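PDB 3FXG: rhamnonate dehydratase from Gibberella zeae PH-1, which probably dehydrates L-rhamnonate to 2-keto-3-deoxy-L-rhamnonate, as a magnesium-dependent member of the enolase superfamily. Local coordinates for residues A[275-280]-A[284-289]. Residues are numbered along the deposited sequence; the frame is centred on the assembly and turned at random.
Sequences EHEYSR and RKLVEG. With MG (magnesium ion), chain I.
Arg-280 and Arg-284 lie one turn apart in helix 279-287, the helix of a beta-alpha-beta unit between parallel strands 270-273 and 294-295 in the enolase-superfamily barrel domain. One backbone bond joins the segments: Arg-284 N donates to Arg-280 O at 3.0 Å, an i to i+4 helical bond that is somewhat bent, 139° at the hydrogen. Arg-284 CB also rests 3.5 Å from that oxygen. Between side chains, the one contact within 4.5 Å is aliphatic: Glu-277 CG meets Leu-286 CD1 at 4.1 Å, so the loop ahead of the helix packs on its last turn. The two chains cross obliquely. Glu-277 has CG anti to its N (chi1 -173°), then bends at chi2, and its carboxylate folds back to its own backbone: Tyr-278 N reaches OE1 at 2.7 Å through the anti lone pair. The same oxygen takes a salt bridge from Lys-126, so this buried charge is met by an amide and an ammonium. Both arginines extend away from the contact to other partners. Arg-280 pairs with Glu-114 and Glu-307, whereas Arg-284 reaches Ala-317 O of a third subunit and Asp-255 and Asp-257 of a second, tying the helix into the oligomer. Within 284-289, Lys-285 NZ bridges to Glu-288 OE1 at 3.0 Å on the syn side of the carboxylate, and also to Asp-257 of the second subunit. At the other end, the loop supplies one ligand of the magnesium site, Glu-275, just after the C-terminal end of strand 270-273. Glu-275, extended beyond CG, shares the magnesium ion with Asp-222 and Glu-248, and two waters also bind the metal. The glutamate coordinates through a single oxygen: OE2 lies 2.2 Å from magnesium, OE1 3.4 Å.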
loop_
_atom_site.group_PDB
_atom_site.type_symbol
_atom_site.label_atom_id
_atom_site.label_comp_id
_atom_site.label_asym_id
_atom_site.label_seq_id
_atom_site.Cartn_x
_atom_site.Cartn_y
_atom_site.Cartn_z
ATOM N N GLU A 275 22.538 -17.724 -1.426
ATOM C CA GLU A 275 23.395 -18.712 -2.069
ATOM C C GLU A 275 22.614 -19.702 -2.926
ATOM O O GLU A 275 23.174 -20.316 -3.831
ATOM C CB GLU A 275 24.272 -19.440 -1.044
ATOM C CG GLU A 275 23.557 -20.321 -0.045
ATOM C CD GLU A 275 24.494 -20.767 1.069
ATOM O OE1 GLU A 275 24.638 -21.991 1.290
ATOM O OE2 GLU A 275 25.090 -19.879 1.722
ATOM N N HIS A 276 21.318 -19.840 -2.663
ATOM C CA HIS A 276 20.505 -20.740 -3.466
ATOM C C HIS A 276 19.471 -20.010 -4.321
ATOM O O HIS A 276 18.388 -20.527 -4.586
ATOM C CB HIS A 276 19.842 -21.793 -2.581
ATOM C CG HIS A 276 20.824 -22.685 -1.889
ATOM N ND1 HIS A 276 21.198 -22.503 -0.575
ATOM C CD2 HIS A 276 21.556 -23.728 -2.349
ATOM C CE1 HIS A 276 22.118 -23.396 -0.254
ATOM N NE2 HIS A 276 22.354 -24.150 -1.313
ATOM N N GLU A 277 19.821 -18.799 -4.747
ATOM C CA GLU A 277 18.965 -17.992 -5.616
ATOM C C GLU A 277 19.737 -17.840 -6.936
ATOM O O GLU A 277 20.965 -17.926 -6.946
ATOM C CB GLU A 277 18.684 -16.629 -4.979
ATOM C CG GLU A 277 17.660 -15.789 -5.729
ATOM C CD GLU A 277 16.432 -16.590 -6.141
ATOM O OE1 GLU A 277 16.503 -17.315 -7.158
ATOM O OE2 GLU A 277 15.402 -16.502 -5.439
ATOM N N TYR A 278 19.027 -17.611 -8.039
ATOM C CA TYR A 278 19.669 -17.524 -9.354
ATOM C C TYR A 278 19.152 -16.409 -10.262
ATOM O O TYR A 278 17.992 -16.012 -10.168
ATOM C CB TYR A 278 19.483 -18.854 -10.095
ATOM C CG TYR A 278 19.674 -20.081 -9.229
ATOM C CD1 TYR A 278 20.854 -20.822 -9.280
ATOM C CD2 TYR A 278 18.681 -20.486 -8.336
ATOM C CE1 TYR A 278 21.039 -21.938 -8.461
ATOM C CE2 TYR A 278 18.857 -21.595 -7.514
ATOM C CZ TYR A 278 20.037 -22.315 -7.581
ATOM O OH TYR A 278 20.205 -23.407 -6.763
ATOM N N SER A 279 20.028 -15.949 -11.160
ATOM C CA SER A 279 19.750 -14.905 -12.154
ATOM C C SER A 279 19.459 -13.524 -11.585
ATOM O O SER A 279 19.145 -13.372 -10.403
ATOM C CB SER A 279 18.588 -15.313 -13.071
ATOM O OG SER A 279 17.338 -14.904 -12.537
ATOM N N ARG A 280 19.558 -12.511 -12.443
ATOM C CA ARG A 280 19.302 -11.143 -12.015
ATOM C C ARG A 280 17.838 -10.994 -11.620
ATOM O O ARG A 280 17.492 -10.167 -10.777
ATOM C CB ARG A 280 19.667 -10.147 -13.128
ATOM C CG ARG A 280 18.976 -10.349 -14.486
ATOM C CD ARG A 280 19.497 -9.303 -15.485
ATOM N NE ARG A 280 18.903 -9.385 -16.821
ATOM C CZ ARG A 280 19.438 -10.036 -17.851
ATOM N NH1 ARG A 280 20.590 -10.683 -17.714
ATOM N NH2 ARG A 280 18.833 -10.015 -19.034
ATOM N N ARG A 284 16.694 -9.679 -7.888
ATOM C CA ARG A 284 16.003 -8.396 -7.793
ATOM C C ARG A 284 15.006 -8.439 -6.631
ATOM O O ARG A 284 14.771 -7.429 -5.960
ATOM C CB ARG A 284 15.274 -8.065 -9.103
ATOM C CG ARG A 284 13.881 -8.657 -9.239
ATOM C CD ARG A 284 13.305 -8.382 -10.633
ATOM N NE ARG A 284 11.917 -8.837 -10.753
ATOM C CZ ARG A 284 11.224 -8.837 -11.888
ATOM N NH1 ARG A 284 11.785 -8.406 -13.011
ATOM N NH2 ARG A 284 9.968 -9.266 -11.903
ATOM N N LYS A 285 14.440 -9.618 -6.390
ATOM C CA LYS A 285 13.475 -9.812 -5.310
ATOM C C LYS A 285 14.095 -9.705 -3.919
ATOM O O LYS A 285 13.435 -9.276 -2.973
ATOM C CB LYS A 285 12.790 -11.174 -5.453
ATOM C CG LYS A 285 11.663 -11.181 -6.467
ATOM C CD LYS A 285 10.586 -10.196 -6.040
ATOM C CE LYS A 285 9.364 -10.284 -6.920
ATOM N NZ LYS A 285 8.336 -9.294 -6.504
ATOM N N LEU A 286 15.352 -10.113 -3.788
ATOM C CA LEU A 286 16.025 -10.043 -2.497
ATOM C C LEU A 286 16.374 -8.605 -2.129
ATOM O O LEU A 286 16.522 -8.272 -0.950
ATOM C CB LEU A 286 17.286 -10.912 -2.505
ATOM C CG LEU A 286 17.060 -12.403 -2.235
ATOM C CD1 LEU A 286 16.069 -12.982 -3.240
ATOM C CD2 LEU A 286 18.394 -13.134 -2.303
ATOM N N VAL A 287 16.504 -7.752 -3.138
ATOM C CA VAL A 287 16.814 -6.348 -2.904
ATOM C C VAL A 287 15.530 -5.547 -2.677
ATOM O O VAL A 287 15.525 -4.595 -1.898
ATOM C CB VAL A 287 17.607 -5.745 -4.088
ATOM C CG1 VAL A 287 17.826 -4.255 -3.875
ATOM C CG2 VAL A 287 18.951 -6.452 -4.215
ATOM N N GLU A 288 14.444 -5.934 -3.347
ATOM C CA GLU A 288 13.167 -5.235 -3.184
ATOM C C GLU A 288 12.734 -5.294 -1.723
ATOM O O GLU A 288 12.719 -6.363 -1.118
ATOM C CB GLU A 288 12.065 -5.875 -4.041
ATOM C CG GLU A 288 12.350 -5.915 -5.529
ATOM C CD GLU A 288 11.181 -6.462 -6.335
ATOM O OE1 GLU A 288 10.304 -7.133 -5.748
ATOM O OE2 GLU A 288 11.151 -6.231 -7.562
ATOM N N GLY A 289 12.370 -4.146 -1.165
ATOM C CA GLY A 289 11.944 -4.116 0.222
ATOM C C GLY A 289 13.108 -3.891 1.164
ATOM O O GLY A 289 12.920 -3.483 2.310
HETATM MG MG MG I . 25.525 -20.044 3.899
HETATM O O HOH W 1 27.993 -20.240 3.721
HETATM O O HOH W 2 23.669 -21.363 4.104
#